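Local coordinates for acetone carboxylase alpha subunit (Xanthobacter autotrophicus Py2, PDB 5M45), which forms the alpha subunit of a multi-chain carboxylase, belongs to the hydantoinase B/oxoprolinase family and has manganese and magnesium ions bound in the model, at residues A[705-719]-A[736-749]. Residues are numbered along the deposited sequence; the frame is centred on the assembly and turned at random.
Sequences ILAKDAGTQVRQMFA and WDLPDSWTLPEEEI. Unlike the reference sequence in segment 736-749: D737 (reference Ser).
K708 and W742 tie the end of helix 694-706 to the loop that follows helix 726-735. K708 closes the helix in a Schellman motif, and its side chain runs out to the loop. CG lies anti to the carbonyl carbon (chi1 -66°), and the rest of the chain is extended. CD reaches CD1 of L744 at 4.2 Å. CE passes NE1 of W742 obliquely at 3.8 Å. NZ donates to O of T743 at 2.9 Å, nearly along the C=O axis, and to a water that also accepts from N of T743.

W742 NE1 donates to O of I705 from above the carbonyl plane. N of K708 reaches the same oxygen from the opposite face, so two bonds grip it.

I705 serves two tryptophans with its two branches. CD1 sits over the five-membered ring of W736, 3.4 Å from its centroid, a CH-pi contact. CG2 packs on CZ2 of W742. F732 of helix 726-735 also packs against I705 and both indoles.

The loop then crosses helix 712-724. CD1 of I749 rests on N of Q716, and CG2 touches T712. CB of A719 meets O of L744 at 3.3 Å. K723 and R339 form salt bridges to OE1 of E746. Its OE2 accepts from NE2 of Q716 at 3.0 Å, almost straight (174°) and in the amide plane.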
ATOM      1  N   ILE A 705       8.598 -43.304  12.661  1.00 17.52           N
ATOM      2  CA  ILE A 705       8.326 -42.135  13.514  1.00 17.42           C
ATOM      3  C   ILE A 705       9.414 -42.025  14.603  1.00 18.05           C
ATOM      4  O   ILE A 705       9.995 -40.938  14.816  1.00 17.60           O
ATOM      5  CB  ILE A 705       6.935 -42.211  14.180  1.00 17.04           C
ATOM      6  CG1 ILE A 705       5.829 -42.145  13.107  1.00 16.40           C
ATOM      7  CG2 ILE A 705       6.770 -41.087  15.217  1.00 16.93           C
ATOM      8  CD1 ILE A 705       4.448 -42.588  13.579  1.00 15.98           C
ATOM      9  N   LEU A 706       9.708 -43.145  15.270  1.00 18.72           N
ATOM     10  CA  LEU A 706      10.770 -43.154  16.289  1.00 19.52           C
ATOM     11  C   LEU A 706      12.127 -42.716  15.712  1.00 20.12           C
ATOM     12  O   LEU A 706      12.866 -41.991  16.363  1.00 20.61           O
ATOM     13  CB  LEU A 706      10.876 -44.531  16.947  1.00 20.67           C
ATOM     14  CG  LEU A 706       9.736 -44.950  17.879  1.00 20.64           C
ATOM     15  CD1 LEU A 706       9.859 -46.437  18.164  1.00 21.41           C
ATOM     16  CD2 LEU A 706       9.795 -44.157  19.168  1.00 21.08           C
ATOM     17  N   ALA A 707      12.442 -43.133  14.482  1.00 20.04           N
ATOM     18  CA  ALA A 707      13.689 -42.743  13.815  1.00 20.70           C
ATOM     19  C   ALA A 707      13.655 -41.348  13.135  1.00 20.37           C
ATOM     20  O   ALA A 707      14.645 -40.925  12.548  1.00 20.37           O
ATOM     21  CB  ALA A 707      14.081 -43.812  12.793  1.00 21.06           C
ATOM     22  N   LYS A 708      12.535 -40.645  13.201  1.00 19.96           N
ATOM     23  CA  LYS A 708      12.355 -39.353  12.503  1.00 20.18           C
ATOM     24  C   LYS A 708      12.547 -39.409  10.974  1.00 19.97           C
ATOM     25  O   LYS A 708      13.017 -38.483  10.348  1.00 20.40           O
ATOM     26  CB  LYS A 708      13.167 -38.265  13.205  1.00 21.14           C
ATOM     27  CG  LYS A 708      12.570 -38.041  14.600  1.00 21.41           C
ATOM     28  CD  LYS A 708      13.385 -37.141  15.453  1.00 22.31           C
ATOM     29  CE  LYS A 708      12.899 -37.296  16.888  1.00 22.88           C
ATOM     30  NZ  LYS A 708      13.825 -36.591  17.762  1.00 23.85           N
ATOM     31  N   ASP A 709      12.111 -40.522  10.394  1.00 19.65           N
ATOM     32  CA  ASP A 709      12.281 -40.837   8.976  1.00 19.44           C
ATOM     33  C   ASP A 709      11.046 -40.370   8.190  1.00 18.06           C
ATOM     34  O   ASP A 709      10.062 -41.098   8.050  1.00 17.29           O
ATOM     35  CB  ASP A 709      12.559 -42.347   8.837  1.00 20.46           C
ATOM     36  CG  ASP A 709      12.849 -42.774   7.418  1.00 21.82           C
ATOM     37  OD1 ASP A 709      12.885 -41.883   6.500  1.00 22.91           O
ATOM     38  OD2 ASP A 709      13.086 -44.016   7.239  1.00 22.20           O
ATOM     39  N   ALA A 710      11.129 -39.112   7.746  1.00 17.04           N
ATOM     40  CA  ALA A 710      10.205 -38.480   6.794  1.00 16.18           C
ATOM     41  C   ALA A 710      10.822 -37.164   6.321  1.00 16.23           C
ATOM     42  O   ALA A 710      11.738 -36.632   6.944  1.00 16.55           O
ATOM     43  CB  ALA A 710       8.840 -38.200   7.433  1.00 15.52           C
ATOM     44  N   GLY A 711      10.316 -36.606   5.231  1.00 15.54           N
ATOM     45  CA  GLY A 711      10.829 -35.337   4.727  1.00 15.40           C
ATOM     46  C   GLY A 711      10.613 -34.169   5.688  1.00 14.80           C
ATOM     47  O   GLY A 711       9.776 -34.236   6.607  1.00 14.06           O
ATOM     48  N   THR A 712      11.386 -33.104   5.490  1.00 14.92           N
ATOM     49  CA  THR A 712      11.305 -31.945   6.384  1.00 14.78           C
ATOM     50  C   THR A 712       9.900 -31.344   6.429  1.00 14.19           C
ATOM     51  O   THR A 712       9.461 -30.883   7.482  1.00 13.99           O
ATOM     52  CB  THR A 712      12.324 -30.861   6.027  1.00 15.39           C
ATOM     53  OG1 THR A 712      12.142 -30.471   4.676  1.00 15.50           O
ATOM     54  CG2 THR A 712      13.742 -31.358   6.175  1.00 16.24           C
ATOM     55  N   GLN A 713       9.196 -31.371   5.303  1.00 13.75           N
ATOM     56  CA  GLN A 713       7.844 -30.823   5.249  1.00 13.42           C
ATOM     57  C   GLN A 713       6.842 -31.600   6.135  1.00 13.11           C
ATOM     58  O   GLN A 713       5.986 -30.977   6.754  1.00 13.37           O
ATOM     59  CB  GLN A 713       7.330 -30.676   3.800  1.00 13.28           C
ATOM     60  CG  GLN A 713       7.058 -31.962   3.023  1.00 13.16           C
ATOM     61  CD  GLN A 713       8.287 -32.669   2.473  1.00 13.70           C
ATOM     62  OE1 GLN A 713       9.428 -32.228   2.595  1.00 14.52           O
ATOM     63  NE2 GLN A 713       8.054 -33.795   1.854  1.00 13.88           N
ATOM     64  N   VAL A 714       6.983 -32.924   6.233  1.00 12.78           N
ATOM     65  CA  VAL A 714       6.138 -33.721   7.119  1.00 12.52           C
ATOM     66  C   VAL A 714       6.459 -33.423   8.613  1.00 12.80           C
ATOM     67  O   VAL A 714       5.559 -33.170   9.436  1.00 12.50           O
ATOM     68  CB  VAL A 714       6.270 -35.225   6.808  1.00 12.63           C
ATOM     69  CG1 VAL A 714       5.495 -36.075   7.814  1.00 12.49           C
ATOM     70  CG2 VAL A 714       5.776 -35.526   5.406  1.00 12.61           C
ATOM     71  N   ARG A 715       7.744 -33.417   8.952  1.00 13.42           N
ATOM     72  CA  ARG A 715       8.149 -33.131  10.343  1.00 13.70           C
ATOM     73  C   ARG A 715       7.789 -31.716  10.800  1.00 13.31           C
ATOM     74  O   ARG A 715       7.380 -31.546  11.947  1.00 13.29           O
ATOM     75  CB  ARG A 715       9.623 -33.406  10.531  1.00 14.70           C
ATOM     76  CG  ARG A 715       9.895 -34.898  10.436  1.00 15.55           C
ATOM     77  CD  ARG A 715      11.330 -35.225  10.703  1.00 16.61           C
ATOM     78  NE  ARG A 715      12.046 -35.136   9.438  1.00 17.24           N
ATOM     79  CZ  ARG A 715      13.176 -34.495   9.241  1.00 17.92           C
ATOM     80  NH1 ARG A 715      13.811 -33.869  10.218  1.00 18.75           N
ATOM     81  NH2 ARG A 715      13.687 -34.510   8.035  1.00 18.34           N
ATOM     82  N   GLN A 716       7.948 -30.718   9.939  1.00 12.92           N
ATOM     83  CA  GLN A 716       7.572 -29.347  10.314  1.00 12.99           C
ATOM     84  C   GLN A 716       6.070 -29.251  10.609  1.00 12.37           C
ATOM     85  O   GLN A 716       5.688 -28.599  11.599  1.00 12.29           O
ATOM     86  CB  GLN A 716       7.959 -28.340   9.222  1.00 13.10           C
ATOM     87  CG  GLN A 716       7.839 -26.888   9.640  1.00 13.30           C
ATOM     88  CD  GLN A 716       6.390 -26.371   9.607  1.00 12.91           C
ATOM     89  OE1 GLN A 716       5.559 -26.849   8.830  1.00 12.36           O
ATOM     90  NE2 GLN A 716       6.099 -25.385  10.456  1.00 13.20           N
ATOM     91  N   MET A 717       5.243 -29.900   9.793  1.00 11.96           N
ATOM     92  CA  MET A 717       3.777 -29.913  10.003  1.00 11.79           C
ATOM     93  C   MET A 717       3.373 -30.472  11.388  1.00 11.66           C
ATOM     94  O   MET A 717       2.634 -29.804  12.140  1.00 11.43           O
ATOM     95  CB  MET A 717       3.080 -30.687   8.881  1.00 11.86           C
ATOM     96  CG  MET A 717       1.562 -30.670   8.935  1.00 11.98           C
ATOM     97  SD  MET A 717       0.774 -32.001   7.973  1.00 12.22           S
ATOM     98  CE  MET A 717       0.950 -33.417   9.105  1.00 12.38           C
ATOM     99  N   PHE A 718       3.879 -31.652  11.726  1.00 11.49           N
ATOM    100  CA  PHE A 718       3.632 -32.222  13.070  1.00 11.60           C
ATOM    101  C   PHE A 718       4.209 -31.349  14.186  1.00 12.03           C
ATOM    102  O   PHE A 718       3.495 -31.053  15.155  1.00 12.32           O
ATOM    103  CB  PHE A 718       4.141 -33.675  13.180  1.00 11.71           C
ATOM    104  CG  PHE A 718       3.284 -34.675  12.416  1.00 11.27           C
ATOM    105  CD1 PHE A 718       1.978 -34.954  12.825  1.00 11.06           C
ATOM    106  CD2 PHE A 718       3.767 -35.314  11.281  1.00 11.24           C
ATOM    107  CE1 PHE A 718       1.205 -35.875  12.139  1.00 10.79           C
ATOM    108  CE2 PHE A 718       2.981 -36.210  10.569  1.00 10.93           C
ATOM    109  CZ  PHE A 718       1.702 -36.506  11.021  1.00 10.70           C
ATOM    110  N   ALA A 719       5.443 -30.845  14.046  1.00 12.25           N
ATOM    111  CA  ALA A 719       6.022 -30.057  15.139  1.00 12.65           C
ATOM    112  C   ALA A 719       5.218 -28.797  15.445  1.00 12.74           C
ATOM    113  O   ALA A 719       4.994 -28.477  16.620  1.00 12.88           O
ATOM    114  CB  ALA A 719       7.466 -29.711  14.876  1.00 13.16           C
ATOM    115  N   TRP A 736       0.337 -43.941  18.620  1.00 17.09           N
ATOM    116  CA  TRP A 736       1.587 -44.600  18.197  1.00 17.38           C
ATOM    117  C   TRP A 736       2.429 -45.200  19.340  1.00 18.15           C
ATOM    118  O   TRP A 736       3.549 -45.700  19.107  1.00 18.39           O
ATOM    119  CB  TRP A 736       2.428 -43.620  17.370  1.00 16.86           C
ATOM    120  CG  TRP A 736       1.844 -43.284  16.021  1.00 16.27           C
ATOM    121  CD1 TRP A 736       1.411 -42.067  15.591  1.00 15.73           C
ATOM    122  CD2 TRP A 736       1.647 -44.190  14.923  1.00 16.38           C
ATOM    123  NE1 TRP A 736       0.957 -42.152  14.312  1.00 15.63           N
ATOM    124  CE2 TRP A 736       1.093 -43.448  13.866  1.00 15.95           C
ATOM    125  CE3 TRP A 736       1.884 -45.560  14.741  1.00 16.84           C
ATOM    126  CZ2 TRP A 736       0.767 -44.027  12.618  1.00 16.02           C
ATOM    127  CZ3 TRP A 736       1.565 -46.132  13.492  1.00 16.89           C
ATOM    128  CH2 TRP A 736       1.008 -45.369  12.463  1.00 16.32           C
ATOM    129  N   ASP A 737       1.897 -45.156  20.562  1.00 19.09           N
ATOM    130  CA  ASP A 737       2.560 -45.727  21.764  1.00 19.95           C
ATOM    131  C   ASP A 737       3.998 -45.216  21.904  1.00 20.01           C
ATOM    132  O   ASP A 737       4.944 -45.997  22.036  1.00 20.72           O
ATOM    133  CB  ASP A 737       2.463 -47.246  21.694  1.00 20.85           C
ATOM    134  CG  ASP A 737       2.959 -47.948  22.953  1.00 22.44           C
ATOM    135  OD1 ASP A 737       2.754 -47.432  24.069  1.00 23.07           O
ATOM    136  OD2 ASP A 737       3.557 -49.069  22.827  1.00 23.09           O
ATOM    137  N   LEU A 738       4.175 -43.902  21.820  1.00 19.60           N
ATOM    138  CA  LEU A 738       5.524 -43.296  21.846  1.00 19.65           C
ATOM    139  C   LEU A 738       5.960 -43.022  23.288  1.00 20.38           C
ATOM    140  O   LEU A 738       5.166 -42.576  24.086  1.00 19.81           O
ATOM    141  CB  LEU A 738       5.584 -42.002  21.030  1.00 18.79           C
ATOM    142  CG  LEU A 738       5.136 -42.170  19.559  1.00 18.25           C
ATOM    143  CD1 LEU A 738       5.015 -40.828  18.864  1.00 17.84           C
ATOM    144  CD2 LEU A 738       6.085 -43.080  18.786  1.00 18.41           C
ATOM    145  N   PRO A 739       7.240 -43.283  23.613  1.00 21.45           N
ATOM    146  CA  PRO A 739       7.731 -42.961  24.933  1.00 22.59           C
ATOM    147  C   PRO A 739       7.900 -41.433  25.134  1.00 22.70           C
ATOM    148  O   PRO A 739       8.067 -40.685  24.160  1.00 22.01           O
ATOM    149  CB  PRO A 739       9.096 -43.641  24.950  1.00 22.87           C
ATOM    150  CG  PRO A 739       9.567 -43.541  23.544  1.00 22.25           C
ATOM    151  CD  PRO A 739       8.327 -43.749  22.735  1.00 21.71           C
ATOM    152  N   ASP A 740       7.870 -41.001  26.391  1.00 23.83           N
ATOM    153  CA  ASP A 740       8.122 -39.601  26.734  1.00 24.24           C
ATOM    154  C   ASP A 740       9.501 -39.068  26.334  1.00 23.66           C
ATOM    155  O   ASP A 740       9.642 -37.861  26.122  1.00 22.70           O
ATOM    156  CB  ASP A 740       7.859 -39.328  28.234  1.00 25.52           C
ATOM    157  CG  ASP A 740       6.378 -39.435  28.606  1.00 26.45           C
ATOM    158  OD1 ASP A 740       5.513 -39.408  27.708  1.00 26.63           O
ATOM    159  OD2 ASP A 740       6.077 -39.568  29.806  1.00 28.73           O
ATOM    160  N   SER A 741      10.486 -39.948  26.193  1.00 23.47           N
ATOM    161  CA  SER A 741      11.822 -39.569  25.708  1.00 23.28           C
ATOM    162  C   SER A 741      11.873 -39.159  24.205  1.00 22.01           C
ATOM    163  O   SER A 741      12.829 -38.524  23.784  1.00 22.72           O
ATOM    164  CB  SER A 741      12.784 -40.717  25.951  1.00 23.64           C
ATOM    165  OG  SER A 741      12.303 -41.872  25.280  1.00 23.82           O
ATOM    166  N   TRP A 742      10.871 -39.540  23.411  1.00 20.75           N
ATOM    167  CA  TRP A 742      10.746 -39.071  22.020  1.00 19.66           C
ATOM    168  C   TRP A 742      10.153 -37.650  22.012  1.00 18.74           C
ATOM    169  O   TRP A 742       9.127 -37.426  22.629  1.00 18.25           O
ATOM    170  CB  TRP A 742       9.836 -40.024  21.208  1.00 19.04           C
ATOM    171  CG  TRP A 742       9.652 -39.690  19.735  1.00 18.20           C
ATOM    172  CD1 TRP A 742      10.401 -40.129  18.704  1.00 18.10           C
ATOM    173  CD2 TRP A 742       8.637 -38.851  19.161  1.00 17.49           C
ATOM    174  NE1 TRP A 742       9.932 -39.625  17.516  1.00 17.57           N
ATOM    175  CE2 TRP A 742       8.846 -38.832  17.767  1.00 17.17           C
ATOM    176  CE3 TRP A 742       7.570 -38.104  19.690  1.00 17.18           C
ATOM    177  CZ2 TRP A 742       8.021 -38.112  16.898  1.00 16.43           C
ATOM    178  CZ3 TRP A 742       6.759 -37.380  18.820  1.00 16.57           C
ATOM    179  CH2 TRP A 742       6.986 -37.416  17.444  1.00 16.36           C
ATOM    180  N   THR A 743      10.822 -36.714  21.336  1.00 18.45           N
ATOM    181  CA  THR A 743      10.315 -35.343  21.172  1.00 18.14           C
ATOM    182  C   THR A 743      10.580 -34.872  19.719  1.00 17.74           C
ATOM    183  O   THR A 743      11.503 -35.393  19.050  1.00 18.18           O
ATOM    184  CB  THR A 743      10.960 -34.323  22.140  1.00 18.63           C
ATOM    185  OG1 THR A 743      12.358 -34.199  21.859  1.00 19.23           O
ATOM    186  CG2 THR A 743      10.787 -34.764  23.636  1.00 19.19           C
ATOM    187  N   LEU A 744       9.775 -33.906  19.261  1.00 17.13           N
ATOM    188  CA  LEU A 744       9.866 -33.345  17.904  1.00 16.62           C
ATOM    189  C   LEU A 744       9.881 -31.798  17.915  1.00 16.09           C
ATOM    190  O   LEU A 744       8.905 -31.145  17.456  1.00 15.72           O
ATOM    191  CB  LEU A 744       8.750 -33.919  17.030  1.00 16.41           C
ATOM    192  CG  LEU A 744       8.954 -33.759  15.513  1.00 16.41           C
ATOM    193  CD1 LEU A 744      10.037 -34.700  14.940  1.00 16.94           C
ATOM    194  CD2 LEU A 744       7.605 -33.920  14.815  1.00 16.30           C
ATOM    195  N   PRO A 745      10.962 -31.206  18.443  1.00 16.35           N
ATOM    196  CA  PRO A 745      11.049 -29.730  18.393  1.00 16.38           C
ATOM    197  C   PRO A 745      11.299 -29.232  16.957  1.00 16.42           C
ATOM    198  O   PRO A 745      12.112 -29.794  16.210  1.00 16.23           O
ATOM    199  CB  PRO A 745      12.237 -29.412  19.303  1.00 16.78           C
ATOM    200  CG  PRO A 745      13.095 -30.634  19.277  1.00 17.15           C
ATOM    201  CD  PRO A 745      12.155 -31.816  19.075  1.00 16.86           C
ATOM    202  N   GLU A 746      10.603 -28.176  16.588  1.00 16.56           N
ATOM    203  CA  GLU A 746      10.694 -27.651  15.226  1.00 16.99           C
ATOM    204  C   GLU A 746      12.107 -27.180  14.864  1.00 18.09           C
ATOM    205  O   GLU A 746      12.521 -27.287  13.715  1.00 17.56           O
ATOM    206  CB  GLU A 746       9.696 -26.499  15.022  1.00 16.28           C
ATOM    207  CG  GLU A 746       9.385 -26.191  13.550  1.00 15.76           C
ATOM    208  CD  GLU A 746       8.321 -25.126  13.370  1.00 15.37           C
ATOM    209  OE1 GLU A 746       7.551 -24.869  14.328  1.00 14.94           O
ATOM    210  OE2 GLU A 746       8.254 -24.507  12.286  1.00 15.29           O
ATOM    211  N   GLU A 747      12.833 -26.687  15.862  1.00 19.78           N
ATOM    212  CA  GLU A 747      14.191 -26.154  15.664  1.00 21.40           C
ATOM    213  C   GLU A 747      15.196 -27.218  15.257  1.00 21.84           C
ATOM    214  O   GLU A 747      16.226 -26.864  14.729  1.00 22.55           O
ATOM    215  CB  GLU A 747      14.728 -25.464  16.923  1.00 22.81           C
ATOM    216  CG  GLU A 747      13.947 -24.237  17.369  1.00 23.96           C
ATOM    217  CD  GLU A 747      12.701 -24.552  18.232  1.00 25.10           C
ATOM    218  OE1 GLU A 747      12.329 -25.742  18.497  1.00 24.61           O
ATOM    219  OE2 GLU A 747      12.058 -23.552  18.613  1.00 26.94           O
ATOM    220  N   GLU A 748      14.935 -28.494  15.499  1.00 21.60           N
ATOM    221  CA  GLU A 748      15.925 -29.514  15.158  1.00 23.13           C
ATOM    222  C   GLU A 748      15.813 -29.991  13.714  1.00 21.84           C
ATOM    223  O   GLU A 748      16.644 -30.761  13.269  1.00 22.03           O
ATOM    224  CB  GLU A 748      15.862 -30.704  16.150  1.00 25.16           C
ATOM    225  CG  GLU A 748      16.495 -30.384  17.516  1.00 27.67           C
ATOM    226  CD  GLU A 748      16.418 -31.556  18.529  1.00 29.97           C
ATOM    227  OE1 GLU A 748      16.846 -31.345  19.684  1.00 31.83           O
ATOM    228  OE2 GLU A 748      15.887 -32.651  18.176  1.00 32.28           O
ATOM    229  N   ILE A 749      14.823 -29.520  12.972  1.00 19.98           N
ATOM    230  CA  ILE A 749      14.596 -30.019  11.605  1.00 19.67           C
ATOM    231  C   ILE A 749      15.645 -29.469  10.598  1.00 19.85           C
ATOM    232  O   ILE A 749      15.997 -30.150   9.653  1.00 21.04           O
ATOM    233  CB  ILE A 749      13.136 -29.732  11.149  1.00 18.36           C
ATOM    234  CG1 ILE A 749      12.147 -30.460  12.083  1.00 18.19           C
ATOM    235  CG2 ILE A 749      12.886 -30.151   9.692  1.00 18.29           C
ATOM    236  CD1 ILE A 749      10.715 -29.933  11.983  1.00 17.68           C
TER
HETATM  237  O   HOH W   1      13.492 -37.516  20.495  1.00 25.06           O
HETATM  238  O   HOH W   2      15.899 -32.833   8.865  1.00 44.55           O
HETATM  239  O   HOH W   3       6.677 -29.408  18.494  1.00 18.95           O